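Local coordinates for entry-fusion complex associated protein OPG083 (Vaccinia virus, PDB 6CJ6) that serves as a component of the poxvirus entry-fusion complex, which mediates entry of the virion core into the host cytoplasm through lipid mixing and pore formation, at residues 10-14 with 73-77; 59-63 with 142-147. All blocks are in the same frame, centred on the assembly; numbering follows the deposited sequence.

Contact 1. Residues 10-14 with 73-77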
ATOM      1  N   LEU A  10       9.663  -3.123  -5.075  1.00 34.32           N
ATOM      2  CA  LEU A  10       9.151  -4.003  -4.030  1.00 26.48           C
ATOM      3  C   LEU A  10       7.652  -3.832  -3.819  1.00 30.45           C
ATOM      4  O   LEU A  10       6.975  -4.791  -3.433  1.00 28.28           O
ATOM      5  CB  LEU A  10       9.896  -3.773  -2.717  1.00 33.55           C
ATOM      6  CG  LEU A  10      11.108  -4.669  -2.474  1.00 41.34           C
ATOM      7  CD1 LEU A  10      11.645  -4.461  -1.069  1.00 42.07           C
ATOM      8  CD2 LEU A  10      10.730  -6.120  -2.698  1.00 35.72           C
ATOM      9  N   TYR A  11       7.115  -2.631  -4.054  1.00 25.83           N
ATOM     10  CA  TYR A  11       5.679  -2.442  -3.881  1.00 23.31           C
ATOM     11  C   TYR A  11       4.881  -3.341  -4.815  1.00 30.79           C
ATOM     12  O   TYR A  11       3.777  -3.774  -4.461  1.00 28.44           O
ATOM     13  CB  TYR A  11       5.289  -0.974  -4.063  1.00 23.43           C
ATOM     14  CG  TYR A  11       3.797  -0.746  -3.943  1.00 25.51           C
ATOM     15  CD1 TYR A  11       3.166  -0.790  -2.707  1.00 31.88           C
ATOM     16  CD2 TYR A  11       3.017  -0.507  -5.067  1.00 25.89           C
ATOM     17  CE1 TYR A  11       1.801  -0.598  -2.593  1.00 29.91           C
ATOM     18  CE2 TYR A  11       1.654  -0.304  -4.964  1.00 26.59           C
ATOM     19  CZ  TYR A  11       1.052  -0.348  -3.725  1.00 29.39           C
ATOM     20  OH  TYR A  11      -0.304  -0.150  -3.618  1.00 34.08           O
ATOM     21  N   ASN A  12       5.418  -3.635  -6.003  1.00 34.34           N
ATOM     22  CA  ASN A  12       4.763  -4.582  -6.900  1.00 32.59           C
ATOM     23  C   ASN A  12       4.583  -5.936  -6.228  1.00 27.87           C
ATOM     24  O   ASN A  12       3.500  -6.529  -6.277  1.00 25.77           O
ATOM     25  CB  ASN A  12       5.574  -4.727  -8.186  1.00 28.54           C
ATOM     26  CG  ASN A  12       5.602  -3.454  -9.002  1.00 40.40           C
ATOM     27  OD1 ASN A  12       6.560  -2.680  -8.937  1.00 38.89           O
ATOM     28  ND2 ASN A  12       4.547  -3.228  -9.778  1.00 32.63           N
ATOM     29  N   LEU A  13       5.640  -6.443  -5.589  1.00 24.54           N
ATOM     30  CA  LEU A  13       5.527  -7.717  -4.887  1.00 32.70           C
ATOM     31  C   LEU A  13       4.542  -7.620  -3.729  1.00 29.43           C
ATOM     32  O   LEU A  13       3.766  -8.553  -3.485  1.00 34.41           O
ATOM     33  CB  LEU A  13       6.901  -8.171  -4.395  1.00 34.53           C
ATOM     34  CG  LEU A  13       7.982  -8.277  -5.471  1.00 38.40           C
ATOM     35  CD1 LEU A  13       9.259  -8.871  -4.898  1.00 46.37           C
ATOM     36  CD2 LEU A  13       7.483  -9.097  -6.653  1.00 52.15           C
ATOM     37  N   PHE A  14       4.552  -6.497  -3.007  1.00 31.58           N
ATOM     38  CA  PHE A  14       3.648  -6.336  -1.872  1.00 32.13           C
ATOM     39  C   PHE A  14       2.196  -6.316  -2.324  1.00 31.71           C
ATOM     40  O   PHE A  14       1.354  -7.047  -1.787  1.00 31.75           O
ATOM     41  CB  PHE A  14       3.990  -5.058  -1.101  1.00 29.82           C
ATOM     42  CG  PHE A  14       2.902  -4.601  -0.164  1.00 29.94           C
ATOM     43  CD1 PHE A  14       2.787  -5.142   1.106  1.00 28.49           C
ATOM     44  CD2 PHE A  14       1.993  -3.629  -0.557  1.00 32.21           C
ATOM     45  CE1 PHE A  14       1.786  -4.725   1.967  1.00 26.33           C
ATOM     46  CE2 PHE A  14       0.991  -3.210   0.296  1.00 27.35           C
ATOM     47  CZ  PHE A  14       0.886  -3.759   1.562  1.00 29.61           C
ATOM     48  N   VAL A  73       7.001  -9.827   2.057  1.00 39.39           N
ATOM     49  CA  VAL A  73       7.778  -9.260   0.961  1.00 38.68           C
ATOM     50  C   VAL A  73       9.120  -8.729   1.448  1.00 39.24           C
ATOM     51  O   VAL A  73      10.139  -8.864   0.762  1.00 39.91           O
ATOM     52  CB  VAL A  73       6.951  -8.193   0.219  1.00 34.41           C
ATOM     53  CG1 VAL A  73       7.859  -7.210  -0.507  1.00 40.42           C
ATOM     54  CG2 VAL A  73       5.997  -8.863  -0.755  1.00 35.94           C
ATOM     55  N   ILE A  74       9.149  -8.124   2.639  1.00 40.33           N
ATOM     56  CA  ILE A  74      10.375  -7.499   3.123  1.00 46.07           C
ATOM     57  C   ILE A  74      11.463  -8.521   3.433  1.00 47.16           C
ATOM     58  O   ILE A  74      12.648  -8.171   3.442  1.00 42.85           O
ATOM     59  CB  ILE A  74      10.090  -6.568   4.317  1.00 42.01           C
ATOM     60  CG1 ILE A  74      11.033  -5.365   4.291  1.00 33.07           C
ATOM     61  CG2 ILE A  74      10.205  -7.325   5.635  1.00 38.60           C
ATOM     62  CD1 ILE A  74      10.781  -4.433   3.133  1.00 38.25           C
ATOM     63  N   SER A  75      11.097  -9.785   3.667  1.00 46.58           N
ATOM     64  CA  SER A  75      12.087 -10.799   4.015  1.00 50.02           C
ATOM     65  C   SER A  75      13.105 -11.033   2.907  1.00 48.39           C
ATOM     66  O   SER A  75      14.178 -11.585   3.173  1.00 51.96           O
ATOM     67  CB  SER A  75      11.395 -12.112   4.388  1.00 49.13           C
ATOM     68  OG  SER A  75      10.606 -11.952   5.554  1.00 46.64           O
ATOM     69  N   LEU A  76      12.801 -10.627   1.677  1.00 52.36           N
ATOM     70  CA  LEU A  76      13.727 -10.774   0.563  1.00 48.97           C
ATOM     71  C   LEU A  76      14.859  -9.753   0.596  1.00 47.04           C
ATOM     72  O   LEU A  76      15.651  -9.694  -0.351  1.00 55.82           O
ATOM     73  CB  LEU A  76      12.968 -10.706  -0.768  1.00 55.27           C
ATOM     74  CG  LEU A  76      11.911 -11.803  -0.945  1.00 60.88           C
ATOM     75  CD1 LEU A  76      11.043 -11.554  -2.167  1.00 53.44           C
ATOM     76  CD2 LEU A  76      12.575 -13.172  -1.023  1.00 61.38           C
ATOM     77  N   LEU A  77      14.954  -8.961   1.655  1.00 45.00           N
ATOM     78  CA  LEU A  77      15.995  -7.962   1.823  1.00 48.92           C
ATOM     79  C   LEU A  77      16.990  -8.411   2.880  1.00 53.73           C
ATOM     80  O   LEU A  77      16.659  -9.215   3.757  1.00 47.90           O
ATOM     81  CB  LEU A  77      15.382  -6.627   2.269  1.00 48.29           C
ATOM     82  CG  LEU A  77      14.589  -5.827   1.237  1.00 43.95           C
ATOM     83  CD1 LEU A  77      14.140  -4.504   1.835  1.00 39.22           C
ATOM     84  CD2 LEU A  77      15.416  -5.599  -0.018  1.00 45.57           C
TER
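The carbonyl oxygen of Leu10 accepts the helical bond from Phe14 N at 3.0 Å and has CG1 of Val73 beside it, so one branch of this valine lies close to polar backbone that the helix has already satisfied. The other branch comes nearer to the backbone. CG2 of Val73 rests on the peptide joining Leu13 to Phe14, 3.5 Å from Leu13 C. Both positions follow from one torsion: with CG1 anti to the backbone N (chi1 156°), CG2 is turned anti to the carbonyl carbon, and the two methyls straddle neighbouring parts of the facing backbone. The chains are close here, with 5.8 Å between Phe14 CA and Val73 CA. Leu10 slides past Val73 in the opposite direction, its CD2 lying 3.8 Å from Val73 CG1, while its CD1 meets Leu77 CD1 tip to tip at 3.8 Å. Leu77 is placed for this by the type I turn that starts at Ile74, closed by a bond from Leu77 N to Ile74 O. Leu13 CD1 touches Leu76 CD1 more loosely, at 4.2 Å. Phe14 meets Val73 mainly through its backbone N, with CB farther off, and its ring leads away to Ile154 and Leu158. A valine set on helical backbone and flanked by leucines exemplifies aliphatic packing of one helix against another's C-terminal end and following turn, here helix 10-24 against helix 59-74 in the L1R/F9L family.

Contact 2. Residues 59-63 with 142-147. Unlike the reference sequence in segment 142-147: Ala147 (reference Arg). With MOH (methanol), chain B.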
ATOM      1  N   SER A  59     -11.083  -1.815   9.096  1.00 35.48           N
ATOM      2  CA  SER A  59      -9.694  -1.510   8.782  1.00 36.23           C
ATOM      3  C   SER A  59      -8.730  -2.485   9.447  1.00 37.01           C
ATOM      4  O   SER A  59      -7.622  -2.699   8.940  1.00 32.50           O
ATOM      5  CB  SER A  59      -9.374  -0.074   9.191  1.00 37.63           C
ATOM      6  OG  SER A  59      -9.732   0.158  10.542  1.00 38.98           O
ATOM      7  N   ARG A  60      -9.127  -3.077  10.580  1.00 36.50           N
ATOM      8  CA  ARG A  60      -8.256  -4.031  11.262  1.00 33.89           C
ATOM      9  C   ARG A  60      -7.933  -5.220  10.368  1.00 32.46           C
ATOM     10  O   ARG A  60      -6.795  -5.705  10.354  1.00 30.88           O
ATOM     11  CB  ARG A  60      -8.895  -4.506  12.567  1.00 35.12           C
ATOM     12  CG  ARG A  60      -8.740  -3.556  13.747  1.00 33.32           C
ATOM     13  CD  ARG A  60      -7.325  -3.575  14.326  1.00 37.46           C
ATOM     14  NE  ARG A  60      -6.818  -4.927  14.533  1.00 39.33           N
ATOM     15  CZ  ARG A  60      -5.669  -5.380  14.043  1.00 31.70           C
ATOM     16  NH1 ARG A  60      -4.891  -4.584  13.325  1.00 31.97           N
ATOM     17  NH2 ARG A  60      -5.287  -6.628  14.284  1.00 38.93           N
ATOM     18  N   LEU A  61      -8.924  -5.713   9.620  1.00 31.23           N
ATOM     19  CA  LEU A  61      -8.666  -6.800   8.680  1.00 30.08           C
ATOM     20  C   LEU A  61      -7.754  -6.341   7.553  1.00 27.10           C
ATOM     21  O   LEU A  61      -6.891  -7.098   7.095  1.00 32.99           O
ATOM     22  CB  LEU A  61      -9.984  -7.334   8.122  1.00 30.95           C
ATOM     23  CG  LEU A  61      -9.918  -8.316   6.951  1.00 39.23           C
ATOM     24  CD1 LEU A  61      -9.116  -9.557   7.323  1.00 37.02           C
ATOM     25  CD2 LEU A  61     -11.322  -8.690   6.494  1.00 35.64           C
ATOM     26  N   SER A  62      -7.939  -5.103   7.089  1.00 33.55           N
ATOM     27  CA  SER A  62      -7.066  -4.555   6.059  1.00 32.53           C
ATOM     28  C   SER A  62      -5.623  -4.528   6.543  1.00 26.77           C
ATOM     29  O   SER A  62      -4.730  -5.104   5.914  1.00 27.90           O
ATOM     30  CB  SER A  62      -7.537  -3.150   5.676  1.00 34.67           C
ATOM     31  OG  SER A  62      -8.863  -3.166   5.180  1.00 30.07           O
ATOM     32  N   PHE A  63      -5.386  -3.886   7.690  1.00 28.10           N
ATOM     33  CA  PHE A  63      -4.033  -3.781   8.225  1.00 31.87           C
ATOM     34  C   PHE A  63      -3.422  -5.145   8.528  1.00 25.58           C
ATOM     35  O   PHE A  63      -2.203  -5.308   8.435  1.00 26.92           O
ATOM     36  CB  PHE A  63      -4.026  -2.893   9.467  1.00 26.76           C
ATOM     37  CG  PHE A  63      -3.861  -1.432   9.164  1.00 32.21           C
ATOM     38  CD1 PHE A  63      -2.612  -0.916   8.855  1.00 25.22           C
ATOM     39  CD2 PHE A  63      -4.948  -0.575   9.195  1.00 29.66           C
ATOM     40  CE1 PHE A  63      -2.452   0.427   8.581  1.00 20.28           C
ATOM     41  CE2 PHE A  63      -4.794   0.770   8.917  1.00 29.21           C
ATOM     42  CZ  PHE A  63      -3.541   1.270   8.609  1.00 26.86           C
ATOM     43  N   THR A 142      -9.751   0.479   0.041  1.00 33.02           N
ATOM     44  CA  THR A 142     -10.530  -0.424   0.879  1.00 37.34           C
ATOM     45  C   THR A 142     -11.627   0.292   1.658  1.00 32.72           C
ATOM     46  O   THR A 142     -12.116  -0.243   2.657  1.00 38.77           O
ATOM     47  CB  THR A 142      -9.639  -1.242   1.815  1.00 37.01           C
ATOM     48  OG1 THR A 142      -8.796  -0.364   2.572  1.00 26.06           O
ATOM     49  CG2 THR A 142      -8.809  -2.242   1.017  1.00 34.86           C
ATOM     50  N   GLY A 143     -12.031   1.481   1.216  1.00 39.08           N
ATOM     51  CA  GLY A 143     -13.147   2.162   1.838  1.00 37.85           C
ATOM     52  C   GLY A 143     -12.923   2.591   3.266  1.00 36.46           C
ATOM     53  O   GLY A 143     -13.891   2.835   3.991  1.00 39.90           O
ATOM     54  N   SER A 144     -11.672   2.690   3.696  1.00 30.91           N
ATOM     55  CA  SER A 144     -11.333   3.188   5.019  1.00 31.24           C
ATOM     56  C   SER A 144     -10.240   4.230   4.872  1.00 29.43           C
ATOM     57  O   SER A 144      -9.248   3.996   4.174  1.00 30.03           O
ATOM     58  CB  SER A 144     -10.841   2.054   5.916  1.00 31.81           C
ATOM     59  OG  SER A 144     -10.099   2.558   7.003  1.00 34.84           O
ATOM     60  N   ALA A 145     -10.424   5.378   5.522  1.00 28.95           N
ATOM     61  CA  ALA A 145      -9.392   6.407   5.488  1.00 28.84           C
ATOM     62  C   ALA A 145      -8.126   5.937   6.191  1.00 30.38           C
ATOM     63  O   ALA A 145      -7.012   6.240   5.748  1.00 28.32           O
ATOM     64  CB  ALA A 145      -9.914   7.699   6.116  1.00 35.84           C
ATOM     65  N   GLU A 146      -8.271   5.188   7.285  1.00 23.33           N
ATOM     66  CA  GLU A 146      -7.091   4.750   8.024  1.00 24.93           C
ATOM     67  C   GLU A 146      -6.340   3.655   7.275  1.00 20.67           C
ATOM     68  O   GLU A 146      -5.103   3.637   7.269  1.00 21.31           O
ATOM     69  CB  GLU A 146      -7.453   4.328   9.454  1.00 32.23           C
ATOM     70  CG  GLU A 146      -8.803   3.644   9.614  1.00 33.49           C
ATOM     71  CD  GLU A 146      -9.968   4.626   9.678  1.00 35.94           C
ATOM     72  OE1 GLU A 146     -10.028   5.430  10.631  1.00 39.43           O
ATOM     73  OE2 GLU A 146     -10.818   4.598   8.765  1.00 38.37           O
ATOM     74  N   ALA A 147      -7.066   2.743   6.622  1.00 21.55           N
ATOM     75  CA  ALA A 147      -6.398   1.708   5.836  1.00 23.62           C
ATOM     76  C   ALA A 147      -5.739   2.292   4.592  1.00 25.66           C
ATOM     77  O   ALA A 147      -4.626   1.893   4.232  1.00 26.85           O
ATOM     78  CB  ALA A 147      -7.382   0.599   5.462  1.00 24.17           C
TER
HETATM   79  C   MOH B 241      -5.886  -0.832   2.010  1.00 34.54           C
HETATM   80  O   MOH B 241      -6.037   0.467   1.475  1.00 41.92           O
HETATM   81  O   HOH W   1     -10.746  -0.756   4.819  1.00 29.51           O
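A chi1 of 160° turns OG of Ser144 away from its backbone N, and one of 53° tucks OG of Ser59 between backbone N and carbonyl carbon, so that the two serines meet as hydroxyl against methylene, Ser144 OG lying 3.5 Å from Ser59 CB. The Ser144 oxygen is busy on its own side. It accepts from Ala147 N at 3.1 Å in a nearly straight bond (170°), and it donates to the anti lone pair of Glu146 OE2 at 2.8 Å. This is a serine N-cap of helix 145-158, and the opening turn of helix 59-74 packs across it. A bend at chi2 folds the Glu146 chain back toward Ser144, leaving its CG 3.7 Å from Ser59 OG. One turn on, Phe63 presents its ring edge, with CZ 3.1 Å from Glu146 O near the ring plane; the same ring touches Cys107, whose disulfide to Cys149 binds helix 102-113 to helix 145-158. Ser62 packs CB to CB on Ala147 at 3.8 Å. Its hydroxyl, too far from Thr142 for a direct bond, reaches it through a water that donates to Thr142 O at 2.6 Å and also bonds Thr142 OG1. A methanol, probably from the crystallisation liquor, sits between Thr142 and Ala147.

In the fold
From the N terminus, the chain passes through helix 10-24 and the strands between 36 and 53, then runs along helix 59-74 before contact 1 closes a loop of 58 residues between its segments. Contact 2 starts inside that loop, at 59-63, and closes only at 142-147, after helices 79-89 and 102-113 and strands 119-127 and 133-141. The two loops therefore cross rather than nest. Helix 59-74 is common to both. The contacts lie on opposite sides of the chain's centre, about 20 Å apart between their centres, and join the first turn of helix 59-74 to the start of helix 145-158 and its far end to helix 10-24.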